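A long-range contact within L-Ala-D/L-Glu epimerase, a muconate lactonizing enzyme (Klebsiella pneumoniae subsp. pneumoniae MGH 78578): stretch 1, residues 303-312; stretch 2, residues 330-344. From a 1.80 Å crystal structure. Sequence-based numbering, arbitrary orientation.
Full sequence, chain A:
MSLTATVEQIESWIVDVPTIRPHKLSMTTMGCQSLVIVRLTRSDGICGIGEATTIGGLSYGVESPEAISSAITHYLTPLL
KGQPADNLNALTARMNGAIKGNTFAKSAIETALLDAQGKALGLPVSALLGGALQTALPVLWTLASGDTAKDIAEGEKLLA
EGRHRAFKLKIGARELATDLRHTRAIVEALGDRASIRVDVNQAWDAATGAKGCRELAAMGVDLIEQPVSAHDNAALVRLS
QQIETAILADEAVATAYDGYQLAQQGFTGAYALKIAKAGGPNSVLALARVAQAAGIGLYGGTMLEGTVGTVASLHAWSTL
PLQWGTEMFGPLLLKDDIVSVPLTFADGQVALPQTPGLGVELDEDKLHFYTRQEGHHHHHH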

# COMPACT_ATOMS: atom_id res chain seq x y z
N MET A 303 7.90 -27.05 24.30
CA MET A 303 9.29 -26.67 24.51
C MET A 303 9.93 -27.93 25.10
O MET A 303 10.99 -27.89 25.74
CB MET A 303 9.39 -25.50 25.49
CG MET A 303 8.98 -24.13 24.92
SD MET A 303 9.86 -23.59 23.41
CE MET A 303 11.50 -23.58 23.95
N LEU A 304 9.27 -29.06 24.84
CA LEU A 304 9.69 -30.38 25.32
C LEU A 304 9.58 -30.47 26.85
O LEU A 304 10.50 -30.93 27.53
CB LEU A 304 11.11 -30.72 24.85
CG LEU A 304 11.27 -30.88 23.33
CD1 LEU A 304 12.70 -31.32 22.99
CD2 LEU A 304 10.28 -31.89 22.81
N GLU A 305 8.45 -30.00 27.37
CA GLU A 305 8.18 -30.03 28.80
C GLU A 305 7.99 -31.47 29.28
O GLU A 305 7.68 -32.36 28.49
CB GLU A 305 6.89 -29.28 29.13
CG GLU A 305 6.91 -27.76 29.01
CD GLU A 305 6.74 -27.25 27.58
OE1 GLU A 305 6.42 -28.05 26.67
OE2 GLU A 305 6.92 -26.04 27.38
N GLY A 306 8.17 -31.68 30.58
CA GLY A 306 7.94 -32.98 31.17
C GLY A 306 6.43 -33.09 31.33
O GLY A 306 5.68 -32.36 30.67
N THR A 307 5.96 -33.98 32.20
CA THR A 307 4.53 -34.17 32.40
C THR A 307 3.75 -32.95 32.92
O THR A 307 2.63 -32.70 32.47
CB THR A 307 4.26 -35.36 33.35
OG1 THR A 307 4.79 -36.56 32.76
CG2 THR A 307 2.76 -35.54 33.59
N VAL A 308 4.32 -32.20 33.85
CA VAL A 308 3.61 -31.03 34.39
C VAL A 308 3.33 -29.97 33.32
O VAL A 308 2.17 -29.60 33.10
CB VAL A 308 4.40 -30.38 35.55
CG1 VAL A 308 3.68 -29.12 36.02
CG2 VAL A 308 4.52 -31.38 36.73
N GLY A 309 4.38 -29.49 32.67
CA GLY A 309 4.23 -28.48 31.63
C GLY A 309 3.43 -28.98 30.44
O GLY A 309 2.71 -28.21 29.79
N THR A 310 3.57 -30.26 30.14
CA THR A 310 2.84 -30.85 29.03
C THR A 310 1.35 -30.90 29.30
O THR A 310 0.56 -30.48 28.46
CB THR A 310 3.37 -32.26 28.71
OG1 THR A 310 4.69 -32.16 28.17
CG2 THR A 310 2.47 -32.97 27.71
N VAL A 311 0.95 -31.37 30.48
CA VAL A 311 -0.49 -31.44 30.77
C VAL A 311 -1.07 -30.03 30.90
O VAL A 311 -2.21 -29.78 30.52
CB VAL A 311 -0.79 -32.27 32.06
CG1 VAL A 311 -0.43 -31.49 33.31
CG2 VAL A 311 -2.27 -32.65 32.09
N ALA A 312 -0.27 -29.10 31.43
CA ALA A 312 -0.71 -27.72 31.57
C ALA A 312 -1.08 -27.21 30.18
O ALA A 312 -2.13 -26.58 29.99
CB ALA A 312 0.41 -26.87 32.16
N GLY A 330 6.71 -34.51 24.78
CA GLY A 330 7.82 -34.25 25.68
C GLY A 330 8.08 -35.32 26.74
O GLY A 330 9.23 -35.73 26.92
N PRO A 331 7.05 -35.78 27.46
CA PRO A 331 7.24 -36.81 28.49
C PRO A 331 7.80 -38.12 27.95
O PRO A 331 8.51 -38.83 28.66
CB PRO A 331 5.84 -36.99 29.07
CG PRO A 331 5.21 -35.65 28.86
CD PRO A 331 5.66 -35.30 27.46
N LEU A 332 7.48 -38.44 26.70
CA LEU A 332 7.94 -39.68 26.08
C LEU A 332 9.43 -39.71 25.78
O LEU A 332 9.98 -40.76 25.44
CB LEU A 332 7.14 -39.94 24.81
CG LEU A 332 5.64 -40.13 25.03
CD1 LEU A 332 4.94 -40.39 23.71
CD2 LEU A 332 5.41 -41.29 25.99
N LEU A 333 10.10 -38.56 25.91
CA LEU A 333 11.54 -38.49 25.65
C LEU A 333 12.34 -38.70 26.93
O LEU A 333 13.57 -38.81 26.89
CB LEU A 333 11.92 -37.13 25.06
CG LEU A 333 11.32 -36.69 23.73
CD1 LEU A 333 11.81 -35.28 23.41
CD2 LEU A 333 11.71 -37.66 22.63
N LEU A 334 11.66 -38.76 28.06
CA LEU A 334 12.34 -38.91 29.35
C LEU A 334 12.29 -40.33 29.90
O LEU A 334 11.31 -41.05 29.69
CB LEU A 334 11.71 -37.96 30.37
CG LEU A 334 11.48 -36.51 29.95
CD1 LEU A 334 10.61 -35.83 31.00
CD2 LEU A 334 12.81 -35.77 29.78
N LYS A 335 13.35 -40.72 30.60
CA LYS A 335 13.40 -42.04 31.21
C LYS A 335 12.71 -41.99 32.57
O LYS A 335 12.33 -43.02 33.12
CB LYS A 335 14.85 -42.50 31.37
CG LYS A 335 15.58 -42.64 30.05
CD LYS A 335 16.55 -43.82 30.05
CE LYS A 335 17.64 -43.67 31.10
NZ LYS A 335 18.54 -44.86 31.14
N ASP A 336 12.54 -40.78 33.10
CA ASP A 336 11.88 -40.59 34.39
C ASP A 336 11.39 -39.14 34.48
O ASP A 336 11.89 -38.27 33.76
CB ASP A 336 12.85 -40.88 35.54
CG ASP A 336 12.13 -41.38 36.80
OD1 ASP A 336 12.81 -41.60 37.83
OD2 ASP A 336 10.90 -41.57 36.76
N ASP A 337 10.43 -38.88 35.35
CA ASP A 337 9.88 -37.54 35.53
C ASP A 337 9.71 -37.29 37.03
O ASP A 337 10.04 -38.16 37.84
CB ASP A 337 8.51 -37.44 34.84
CG ASP A 337 8.16 -36.01 34.40
OD1 ASP A 337 8.56 -35.05 35.09
OD2 ASP A 337 7.48 -35.87 33.37
N ILE A 338 9.20 -36.12 37.40
CA ILE A 338 9.02 -35.82 38.81
C ILE A 338 7.56 -35.91 39.29
O ILE A 338 7.22 -35.38 40.34
CB ILE A 338 9.60 -34.42 39.18
CG1 ILE A 338 9.21 -33.37 38.12
CG2 ILE A 338 11.12 -34.50 39.29
CD1 ILE A 338 7.75 -32.97 38.15
N VAL A 339 6.71 -36.58 38.51
CA VAL A 339 5.31 -36.75 38.89
C VAL A 339 5.09 -38.18 39.41
O VAL A 339 5.86 -39.09 39.09
CB VAL A 339 4.32 -36.51 37.70
CG1 VAL A 339 4.41 -35.05 37.24
CG2 VAL A 339 4.64 -37.45 36.54
N SER A 340 4.05 -38.37 40.21
CA SER A 340 3.76 -39.68 40.75
C SER A 340 3.19 -40.60 39.66
O SER A 340 3.54 -41.78 39.59
CB SER A 340 2.78 -39.57 41.92
OG SER A 340 1.56 -39.00 41.50
N VAL A 341 2.32 -40.05 38.82
CA VAL A 341 1.69 -40.82 37.74
C VAL A 341 1.75 -40.07 36.40
O VAL A 341 1.24 -38.95 36.27
CB VAL A 341 0.22 -41.12 38.07
CG1 VAL A 341 -0.43 -41.91 36.94
CG2 VAL A 341 0.13 -41.90 39.38
N PRO A 342 2.37 -40.68 35.38
CA PRO A 342 2.49 -40.06 34.06
C PRO A 342 1.18 -40.09 33.27
O PRO A 342 0.24 -40.79 33.64
CB PRO A 342 3.57 -40.88 33.39
CG PRO A 342 3.29 -42.26 33.92
CD PRO A 342 3.05 -41.99 35.40
N LEU A 343 1.13 -39.32 32.18
CA LEU A 343 -0.04 -39.27 31.32
C LEU A 343 -0.08 -40.55 30.49
O LEU A 343 0.95 -41.18 30.28
CB LEU A 343 0.06 -38.07 30.36
CG LEU A 343 0.12 -36.67 30.98
CD1 LEU A 343 0.49 -35.66 29.91
CD2 LEU A 343 -1.21 -36.34 31.62
N THR A 344 -1.26 -40.93 30.02
CA THR A 344 -1.35 -42.12 29.20
C THR A 344 -1.44 -41.74 27.73
O THR A 344 -2.32 -40.98 27.31
CB THR A 344 -2.59 -42.97 29.57
OG1 THR A 344 -3.77 -42.35 29.05
CG2 THR A 344 -2.72 -43.08 31.08
O HOH W 1 11.16 -33.91 27.17
O HOH W 2 3.33 -38.09 31.24
O HOH W 3 7.10 -32.54 34.80
O HOH W 4 5.35 -32.16 25.51

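Stretch 1 runs as a loop through G306, the N-cap, and then enters a helix at T307; stretch 2 opens with a 3-10 segment, 330-333, and continues as a loop past the start of that helix. The closest CA pair is L304 CA and G330 CA, 4.3 Å apart. There G330 CA approaches E305 O to 3.4 Å in a CA-H...O contact, which the absence of a side chain permits: a CB on G330 would sit 2.2 Å from E305 O. Water 1 bridges the same pair of turns, donating to L304 O and G330 O.

D337 is the polar anchor. D337 OD2 accepts from T307 N at 2.7 Å and from T307 OG1 at 2.8 Å, so one carboxylate oxygen binds both the first backbone amide of the helix and the adjacent hydroxyl. An acidic residue suits this end, where amides lack acceptors from a preceding turn and the positive end of the helix dipole lies. D337 OD1 accepts from I338 N at 2.6 Å, and also from water 3, itself the acceptor for V308 N. Threonine serves T307 well: OG1 donates to D337 and accepts from water 2, which in turn accepts from L343 N, while T307 CG2 lies 3.9 Å from L343 CG.

One turn on, T310 OG1 donates to G306 O at 2.7 Å and accepts from water 4, which receives G330 N; the hydroxyl thus links to stretch 2 through solvent. P331 packs its ring nearby, with P331 CD 3.4 Å from T310 OG1.

Apolar side chains complete the contact. V308, V311 and V339 are buried, and their side chains have no polar atom needing a partner. V308 CG2 meets V339 CG1 at 3.7 Å, and L343, pointing toward the helix, brings L343 CD2 to 3.9 Å from V311 CG2. L304 points sideways, yet its end reaches L333, L304 CD2 to L333 CD1 at 3.8 Å. Both sides summed, 590 Å² is buried.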